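Local coordinates for coat protein (Tobacco streak virus, PDB 4Y6X) that probably self-assembles into the viral capsid, binds the 3' end of the viral RNA and takes part in initiating its translation, at residues D44-K49 against V140-Y145; E53-I58 against Y145-S150; Y65-G70 against F79-G84. All coordinates share one frame; numbering follows the deposited sequence.

Contact 1: D44-K49 against V140-Y145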
loop_
_atom_site.group_PDB
_atom_site.type_symbol
_atom_site.label_atom_id
_atom_site.label_comp_id
_atom_site.label_asym_id
_atom_site.label_seq_id
_atom_site.Cartn_x
_atom_site.Cartn_y
_atom_site.Cartn_z
ATOM N N ASP A 44 -18.172 9.469 11.372
ATOM C CA ASP A 44 -17.213 8.730 10.552
ATOM C C ASP A 44 -16.065 9.645 10.173
ATOM O O ASP A 44 -16.294 10.713 9.603
ATOM C CB ASP A 44 -17.880 8.210 9.292
ATOM C CG ASP A 44 -18.934 7.150 9.598
ATOM O OD1 ASP A 44 -18.543 6.207 10.322
ATOM O OD2 ASP A 44 -20.094 7.259 9.112
ATOM N N ALA A 45 -14.857 9.272 10.560
ATOM C CA ALA A 45 -13.676 10.096 10.379
ATOM C C ALA A 45 -12.559 9.229 9.858
ATOM O O ALA A 45 -12.350 8.150 10.363
ATOM C CB ALA A 45 -13.236 10.709 11.683
ATOM N N ILE A 46 -11.820 9.725 8.883
ATOM C CA ILE A 46 -10.557 9.110 8.504
ATOM C C ILE A 46 -9.390 10.061 8.769
ATOM O O ILE A 46 -9.311 11.127 8.141
ATOM C CB ILE A 46 -10.594 8.710 7.045
ATOM C CG1 ILE A 46 -11.766 7.761 6.863
ATOM C CG2 ILE A 46 -9.268 8.043 6.659
ATOM C CD1 ILE A 46 -11.969 7.357 5.437
ATOM N N PRO A 47 -8.476 9.695 9.700
ATOM C CA PRO A 47 -7.349 10.562 9.997
ATOM C C PRO A 47 -6.337 10.615 8.874
ATOM O O PRO A 47 -6.159 9.632 8.153
ATOM C CB PRO A 47 -6.703 9.923 11.228
ATOM C CG PRO A 47 -7.651 8.883 11.703
ATOM C CD PRO A 47 -8.454 8.470 10.513
ATOM N N PHE A 48 -5.709 11.767 8.714
ATOM C CA PHE A 48 -4.694 11.944 7.680
ATOM C C PHE A 48 -3.525 10.971 7.803
ATOM O O PHE A 48 -3.030 10.506 6.789
ATOM C CB PHE A 48 -4.204 13.382 7.613
ATOM C CG PHE A 48 -3.389 13.678 6.418
ATOM C CD1 PHE A 48 -3.975 13.800 5.179
ATOM C CD2 PHE A 48 -2.005 13.844 6.516
ATOM C CE1 PHE A 48 -3.196 14.064 4.053
ATOM C CE2 PHE A 48 -1.232 14.147 5.396
ATOM C CZ PHE A 48 -1.834 14.268 4.160
ATOM N N LYS A 49 -3.075 10.666 9.014
ATOM C CA LYS A 49 -1.963 9.705 9.177
ATOM C C LYS A 49 -2.328 8.365 8.575
ATOM O O LYS A 49 -1.488 7.741 7.989
ATOM C CB LYS A 49 -1.516 9.539 10.647
ATOM N N VAL A 140 -20.524 5.005 2.974
ATOM C CA VAL A 140 -19.700 5.848 2.103
ATOM C C VAL A 140 -18.658 4.944 1.393
ATOM O O VAL A 140 -18.033 4.097 2.024
ATOM C CB VAL A 140 -18.936 6.870 2.920
ATOM C CG1 VAL A 140 -17.973 7.650 2.051
ATOM C CG2 VAL A 140 -19.888 7.808 3.621
ATOM N N GLN A 141 -18.577 5.019 0.097
ATOM C CA GLN A 141 -17.598 4.255 -0.666
ATOM C C GLN A 141 -16.623 5.246 -1.278
ATOM O O GLN A 141 -17.031 6.100 -2.071
ATOM C CB GLN A 141 -18.272 3.410 -1.757
ATOM C CG GLN A 141 -19.350 2.503 -1.194
ATOM C CD GLN A 141 -20.210 1.947 -2.296
ATOM O OE1 GLN A 141 -19.700 1.460 -3.298
ATOM N NE2 GLN A 141 -21.478 2.060 -2.144
ATOM N N LEU A 142 -15.369 5.124 -0.883
ATOM C CA LEU A 142 -14.313 6.031 -1.279
ATOM C C LEU A 142 -13.537 5.498 -2.449
ATOM O O LEU A 142 -13.217 4.344 -2.509
ATOM C CB LEU A 142 -13.322 6.227 -0.158
ATOM C CG LEU A 142 -13.877 7.175 0.876
ATOM C CD1 LEU A 142 -13.361 6.772 2.223
ATOM C CD2 LEU A 142 -13.483 8.600 0.513
ATOM N N ALA A 143 -13.265 6.356 -3.403
ATOM C CA ALA A 143 -12.262 6.065 -4.439
ATOM C C ALA A 143 -10.902 6.033 -3.814
ATOM O O ALA A 143 -10.744 6.394 -2.616
ATOM C CB ALA A 143 -12.315 7.134 -5.476
ATOM N N GLY A 144 -9.890 5.647 -4.569
ATOM C CA GLY A 144 -8.494 5.840 -4.112
ATOM C C GLY A 144 -8.211 7.275 -3.635
ATOM O O GLY A 144 -8.802 8.229 -4.138
ATOM N N TYR A 145 -7.348 7.429 -2.647
ATOM C CA TYR A 145 -6.886 8.740 -2.192
ATOM C C TYR A 145 -5.780 9.175 -3.112
ATOM O O TYR A 145 -4.948 8.335 -3.495
ATOM C CB TYR A 145 -6.279 8.616 -0.835
ATOM C CG TYR A 145 -7.185 8.047 0.226
ATOM C CD1 TYR A 145 -8.342 8.680 0.581
ATOM C CD2 TYR A 145 -6.856 6.876 0.873
ATOM C CE1 TYR A 145 -9.156 8.163 1.562
ATOM C CE2 TYR A 145 -7.666 6.325 1.824
ATOM C CZ TYR A 145 -8.812 6.981 2.181
ATOM O OH TYR A 145 -9.594 6.457 3.169
#

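Contact 2: E53-I58 against Y145-S150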
loop_
_atom_site.group_PDB
_atom_site.type_symbol
_atom_site.label_atom_id
_atom_site.label_comp_id
_atom_site.label_asym_id
_atom_site.label_seq_id
_atom_site.Cartn_x
_atom_site.Cartn_y
_atom_site.Cartn_z
ATOM N N GLU A 53 -0.400 6.259 5.562
ATOM C CA GLU A 53 0.181 4.965 5.880
ATOM C C GLU A 53 0.194 4.063 4.656
ATOM O O GLU A 53 -0.812 3.911 3.964
ATOM C CB GLU A 53 -0.599 4.295 7.032
ATOM C CG GLU A 53 -1.089 2.854 6.773
ATOM C CD GLU A 53 -2.397 2.809 5.982
ATOM N N GLY A 54 1.334 3.438 4.402
ATOM C CA GLY A 54 1.457 2.501 3.282
ATOM C C GLY A 54 1.656 3.175 1.929
ATOM O O GLY A 54 1.167 2.668 0.911
ATOM N N ILE A 55 2.390 4.298 1.914
ATOM C CA ILE A 55 2.822 4.928 0.683
ATOM C C ILE A 55 4.338 5.098 0.762
ATOM O O ILE A 55 4.851 5.947 1.468
ATOM C CB ILE A 55 2.133 6.271 0.449
ATOM C CG1 ILE A 55 0.614 6.073 0.401
ATOM C CG2 ILE A 55 2.663 6.913 -0.824
ATOM C CD1 ILE A 55 -0.185 7.327 0.080
ATOM N N PRO A 56 5.080 4.278 0.022
ATOM C CA PRO A 56 6.557 4.286 0.172
ATOM C C PRO A 56 7.313 5.583 -0.206
ATOM O O PRO A 56 8.310 5.885 0.412
ATOM C CB PRO A 56 7.003 3.109 -0.721
ATOM C CG PRO A 56 5.878 2.922 -1.704
ATOM C CD PRO A 56 4.612 3.281 -0.961
ATOM N N GLU A 57 6.840 6.359 -1.174
ATOM C CA GLU A 57 7.453 7.663 -1.536
ATOM C C GLU A 57 7.451 8.748 -0.404
ATOM O O GLU A 57 7.968 9.839 -0.608
ATOM C CB GLU A 57 6.709 8.294 -2.736
ATOM C CG GLU A 57 6.836 7.551 -4.052
ATOM C CD GLU A 57 5.748 6.499 -4.304
ATOM O OE1 GLU A 57 5.136 5.961 -3.324
ATOM O OE2 GLU A 57 5.526 6.187 -5.502
ATOM N N ILE A 58 6.825 8.460 0.732
ATOM C CA ILE A 58 6.580 9.430 1.769
ATOM C C ILE A 58 7.452 9.205 3.008
ATOM O O ILE A 58 7.545 8.102 3.512
ATOM C CB ILE A 58 5.079 9.399 2.179
ATOM C CG1 ILE A 58 4.257 10.067 1.059
ATOM C CG2 ILE A 58 4.879 10.113 3.500
ATOM C CD1 ILE A 58 2.765 9.896 1.155
ATOM N N TYR A 145 -7.348 7.429 -2.647
ATOM C CA TYR A 145 -6.886 8.740 -2.192
ATOM C C TYR A 145 -5.780 9.175 -3.112
ATOM O O TYR A 145 -4.948 8.335 -3.495
ATOM C CB TYR A 145 -6.279 8.616 -0.835
ATOM C CG TYR A 145 -7.185 8.047 0.226
ATOM C CD1 TYR A 145 -8.342 8.680 0.581
ATOM C CD2 TYR A 145 -6.856 6.876 0.873
ATOM C CE1 TYR A 145 -9.156 8.163 1.562
ATOM C CE2 TYR A 145 -7.666 6.325 1.824
ATOM C CZ TYR A 145 -8.812 6.981 2.181
ATOM O OH TYR A 145 -9.594 6.457 3.169
ATOM N N TRP A 146 -5.790 10.446 -3.532
ATOM C CA TRP A 146 -4.708 10.975 -4.377
ATOM C C TRP A 146 -4.084 12.138 -3.615
ATOM O O TRP A 146 -4.804 12.973 -3.145
ATOM C CB TRP A 146 -5.232 11.468 -5.713
ATOM C CG TRP A 146 -5.579 10.383 -6.562
ATOM C CD1 TRP A 146 -6.783 9.778 -6.646
ATOM C CD2 TRP A 146 -4.714 9.673 -7.447
ATOM N NE1 TRP A 146 -6.733 8.738 -7.540
ATOM C CE2 TRP A 146 -5.485 8.666 -8.067
ATOM C CE3 TRP A 146 -3.394 9.825 -7.825
ATOM C CZ2 TRP A 146 -4.955 7.757 -9.001
ATOM C CZ3 TRP A 146 -2.852 8.925 -8.769
ATOM C CH2 TRP A 146 -3.647 7.932 -9.356
ATOM N N ILE A 147 -2.766 12.169 -3.512
ATOM C CA ILE A 147 -2.040 13.161 -2.800
ATOM C C ILE A 147 -0.930 13.691 -3.688
ATOM O O ILE A 147 -0.178 12.910 -4.274
ATOM C CB ILE A 147 -1.463 12.562 -1.538
ATOM C CG1 ILE A 147 -2.555 11.842 -0.804
ATOM C CG2 ILE A 147 -0.901 13.626 -0.636
ATOM C CD1 ILE A 147 -2.049 10.980 0.318
ATOM N N ALA A 148 -0.839 15.003 -3.795
ATOM C CA ALA A 148 0.261 15.632 -4.491
ATOM C C ALA A 148 1.323 15.963 -3.436
ATOM O O ALA A 148 1.025 16.632 -2.460
ATOM C CB ALA A 148 -0.179 16.874 -5.178
ATOM N N ILE A 149 2.541 15.442 -3.666
ATOM C CA ILE A 149 3.650 15.591 -2.782
ATOM C C ILE A 149 4.869 16.132 -3.517
ATOM O O ILE A 149 4.949 16.088 -4.750
ATOM C CB ILE A 149 4.016 14.289 -2.123
ATOM C CG1 ILE A 149 4.410 13.273 -3.156
ATOM C CG2 ILE A 149 2.853 13.794 -1.270
ATOM C CD1 ILE A 149 5.079 12.047 -2.569
ATOM N N SER A 150 5.831 16.591 -2.760
ATOM C CA SER A 150 7.157 16.925 -3.314
ATOM C C SER A 150 7.752 15.701 -3.975
ATOM O O SER A 150 7.647 14.577 -3.450
ATOM C CB SER A 150 8.122 17.482 -2.217
ATOM O OG SER A 150 8.034 16.788 -0.983
#

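Contact 3: Y65-G70 against F79-G84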
loop_
_atom_site.group_PDB
_atom_site.type_symbol
_atom_site.label_atom_id
_atom_site.label_comp_id
_atom_site.label_asym_id
_atom_site.label_seq_id
_atom_site.Cartn_x
_atom_site.Cartn_y
_atom_site.Cartn_z
ATOM N N TYR A 65 0.911 18.921 -0.818
ATOM C CA TYR A 65 0.239 20.031 -1.463
ATOM C C TYR A 65 -1.265 19.891 -1.682
ATOM O O TYR A 65 -1.978 20.855 -1.528
ATOM C CB TYR A 65 0.886 20.302 -2.783
ATOM C CG TYR A 65 2.327 20.742 -2.575
ATOM C CD1 TYR A 65 2.645 22.092 -2.288
ATOM C CD2 TYR A 65 3.345 19.829 -2.576
ATOM C CE1 TYR A 65 3.996 22.496 -2.092
ATOM C CE2 TYR A 65 4.670 20.198 -2.396
ATOM C CZ TYR A 65 4.996 21.536 -2.164
ATOM O OH TYR A 65 6.297 21.868 -1.996
ATOM N N ARG A 66 -1.760 18.704 -2.002
ATOM C CA ARG A 66 -3.204 18.532 -2.289
ATOM C C ARG A 66 -3.609 17.157 -1.858
ATOM O O ARG A 66 -2.852 16.195 -2.038
ATOM C CB ARG A 66 -3.464 18.626 -3.793
ATOM C CG ARG A 66 -3.065 19.936 -4.396
ATOM C CD ARG A 66 -3.282 20.028 -5.900
ATOM N NE ARG A 66 -4.682 19.997 -6.276
ATOM C CZ ARG A 66 -5.099 20.011 -7.551
ATOM N NH1 ARG A 66 -4.213 20.022 -8.557
ATOM N NH2 ARG A 66 -6.394 19.954 -7.839
ATOM N N LEU A 67 -4.793 17.039 -1.338
ATOM C CA LEU A 67 -5.419 15.760 -1.149
ATOM C C LEU A 67 -6.737 15.779 -1.939
ATOM O O LEU A 67 -7.568 16.689 -1.739
ATOM C CB LEU A 67 -5.694 15.562 0.304
ATOM C CG LEU A 67 -6.622 14.372 0.595
ATOM C CD1 LEU A 67 -5.973 13.025 0.297
ATOM C CD2 LEU A 67 -7.045 14.455 2.019
ATOM N N LEU A 68 -6.930 14.805 -2.804
ATOM C CA LEU A 68 -8.151 14.606 -3.561
ATOM C C LEU A 68 -8.897 13.437 -3.030
ATOM O O LEU A 68 -8.301 12.340 -2.836
ATOM C CB LEU A 68 -7.866 14.283 -5.003
ATOM C CG LEU A 68 -7.614 15.435 -5.995
ATOM C CD1 LEU A 68 -6.844 16.590 -5.462
ATOM C CD2 LEU A 68 -7.013 14.922 -7.300
ATOM N N ILE A 69 -10.183 13.638 -2.739
ATOM C CA ILE A 69 -11.012 12.540 -2.388
ATOM C C ILE A 69 -12.271 12.505 -3.226
ATOM O O ILE A 69 -12.788 13.553 -3.690
ATOM C CB ILE A 69 -11.297 12.477 -0.920
ATOM C CG1 ILE A 69 -12.155 13.600 -0.491
ATOM C CG2 ILE A 69 -10.042 12.531 -0.028
ATOM C CD1 ILE A 69 -13.179 13.047 0.439
ATOM N N GLY A 70 -12.762 11.303 -3.452
ATOM C CA GLY A 70 -14.020 11.122 -4.174
ATOM C C GLY A 70 -14.786 10.043 -3.502
ATOM O O GLY A 70 -14.192 9.102 -2.988
ATOM N N PHE A 79 -19.787 16.815 4.713
ATOM C CA PHE A 79 -18.467 16.413 5.041
ATOM C C PHE A 79 -17.475 17.537 5.018
ATOM O O PHE A 79 -17.664 18.559 4.368
ATOM C CB PHE A 79 -18.022 15.295 4.104
ATOM C CG PHE A 79 -17.556 15.775 2.771
ATOM C CD1 PHE A 79 -18.451 16.341 1.832
ATOM C CD2 PHE A 79 -16.230 15.633 2.434
ATOM C CE1 PHE A 79 -18.012 16.755 0.565
ATOM C CE2 PHE A 79 -15.782 16.057 1.197
ATOM C CZ PHE A 79 -16.655 16.635 0.261
ATOM N N GLY A 80 -16.346 17.297 5.646
ATOM C CA GLY A 80 -15.214 18.224 5.510
ATOM C C GLY A 80 -14.038 17.839 6.361
ATOM O O GLY A 80 -14.050 16.817 7.015
ATOM N N MET A 81 -12.986 18.631 6.262
ATOM C CA MET A 81 -11.736 18.387 6.975
ATOM C C MET A 81 -11.741 19.080 8.316
ATOM O O MET A 81 -12.150 20.214 8.397
ATOM C CB MET A 81 -10.559 18.869 6.131
ATOM C CG MET A 81 -9.168 18.530 6.702
ATOM S SD MET A 81 -7.847 18.909 5.469
ATOM C CE MET A 81 -7.568 17.223 4.895
ATOM N N VAL A 82 -11.298 18.395 9.357
ATOM C CA VAL A 82 -11.151 18.978 10.691
ATOM C C VAL A 82 -9.718 18.862 11.189
ATOM O O VAL A 82 -8.986 17.978 10.723
ATOM C CB VAL A 82 -12.058 18.318 11.721
ATOM C CG1 VAL A 82 -13.475 18.373 11.224
ATOM C CG2 VAL A 82 -11.657 16.880 11.982
ATOM N N ASP A 83 -9.335 19.753 12.124
ATOM C CA ASP A 83 -7.959 19.867 12.698
ATOM C C ASP A 83 -7.788 19.413 14.147
ATOM O O ASP A 83 -6.658 19.340 14.655
ATOM C CB ASP A 83 -7.433 21.296 12.628
ATOM N N GLY A 84 -8.856 19.083 14.845
ATOM C CA GLY A 84 -8.675 18.852 16.296
ATOM C C GLY A 84 -8.005 17.557 16.765
ATOM O O GLY A 84 -7.705 17.429 17.930
#

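Contact 1: D44-K49 against V140-Y145
L142 is the first residue along 140-145 to touch the facing segment, and it does so through one methyl: its CD1 stands 3.6 Å from CD1 of I46, the two side chains reaching toward each other tip to tip. The CA atoms of the same two residues are 10.9 Å apart, so the backbones do not pair and the separation is bridged by side chains alone. I46 spans its share with an extended chain. Its CG1 branch lies opposite the carbonyl carbon and beside the backbone N (chi1 -58°), and chi2 of 176° then carries CD1 straight outward. Beyond L142, A143 is bonded through its backbone to G70 of strand 63-73.

Y145 supplies the second half of the contact. Its ring crosses I46 obliquely and only the hydroxyl arrives, with OH 3.4 Å from I46 CD1 and 3.8 Å from I46 CG2. Both branches of the isoleucine are therefore touched by the same oxygen, in a van der Waals contact. Within its own segment this OH also comes 3.9 Å from L142 CD1, so that all three side chains touch one another. The buried surface is small, 113 Å² in all, and I46 contributes nearly half of it. Around them, W128 touches both I46 and L142, while I51 of helix 48-52 lies against I46 and Y145.

Strands 44-47 and 140-150 belong to different four-stranded antiparallel sheets; 44-47 is bonded to 125-130, not to its partner here. Side chains meeting across such a gap are the face-to-face packing of two sheets in a jelly-roll beta-barrel, the fold of this coat protein domain.

Contact 2: E53-I58 against Y145-S150
Aliphatic contacts between I55 and I147 and between I58 and I149 join the 53-58 loop to strand 145-150. The first pair meets methyl to methyl, CD1 of I55 lying 4.1 Å from CD1 of I147, with the two side chains crossing at a slant. In the second pair CG1 of I58 stands 4.2 Å from CD1 of I149. The strand residues differ in conformation: I147 places CG1 beside its backbone N, whereas I149 has CG1 between N and the carbonyl carbon (chi1 61°), an orientation that sends CD1 up to the loop. There this methyl also meets E57, at 4.1 Å from both its CB and its carbonyl O. I149 thus touches two consecutive loop residues and has the larger buried area on the strand side.

The polar interactions lie within each element or beyond the pair. A type I beta turn runs from I55 to I58, marked by the bond from I58 N to I55 O at 3.3 Å; it offers E57 and I58 together to I149. E57 uses its aliphatic base for the contact, and its chain bends at chi2 (90°) and leads the carboxylate away from the strand. That carboxylate lies close to the one on E57 of the second subunit, a like-charge pair that might favour protonation of one partner. The strand itself is paired through its backbone with 25-30 and 63-73.

On the strand's other side, W146 meets F161 of the second subunit edge to face, consistent with the domain-swapped dimer described for this protein. The 53-58 segment packs its isoleucines on I147 and I149 as part of a loop that links strands of the two sheets (44-47, by way of helix 48-52, to 63-73) in the jelly roll.

Contact 3: Y65-G70 against F79-G84
L67 and M81 meet across the interior of the jelly-roll barrel, one from each of its two sheets. Strands 63-73 and 77-82 follow one another in the chain but lie in different sheets: the CA atoms of L67 and M81 are 10.6 Å apart, too far for backbone pairing, and the contact is made by apolar side chains.

The segment 65-70 opens on a classic beta bulge, Y65 and R66 both facing A148. L67 then points inward, and its CD2 lies 4.0 Å from CE of M81, the leucine and methionine side chains passing at an oblique angle. M81 extends from its backbone (chi1 -174°) through its first two torsions and turns only at the end, where chi3 of -101° swings the terminal methyl over to the leucine. L68 points from the other side of the strand, where F161 of the second subunit packs on it.

I69 is the next inward residue, two along, as strand alternation requires. Its CG2 packs 4.1 Å from L67 CD2, so the two inward residues touch each other as well as the opposite sheet. I69 meets the side chain of F79, whose ring is bordered by W128 with planes at about 15° and by F71 edge to face. I126 touches both L67 and I69, and W128 adds to the wall beside I69.

The isoleucine and the phenylalanine slide past each other in opposite directions; I69 CG1 and F79 CG each lie between the backbone N and the carbonyl carbon. Their nearest atoms are I69 CD1 and F79 CE2, 4.1 Å apart, the methyl approaching the ring obliquely.

In the fold
Contacts 1 and 3 both bridge the two sheets of the barrel, at centres 9 Å apart, whereas contact 2 lays a loop against one sheet, 14 Å from either. Contact 3 is buried and wholly apolar, using leucine, isoleucine, methionine and phenylalanine. Contact 1 is partly buried and brings a tyrosine hydroxyl among the methyls; contact 2 is also buried, yet its glutamate leads its charge outward to the dimer partner. Strand 140-150 serves contacts 1 and 2; Y145 touches across only in contact 1. Strand 63-73 pairs with 140-150: probable hydrogen bonds tie contact 3 to contact 1 (A143 N to G70 O, 2.9 Å) and to contact 2 (L68 N to W146 O, 2.8 Å).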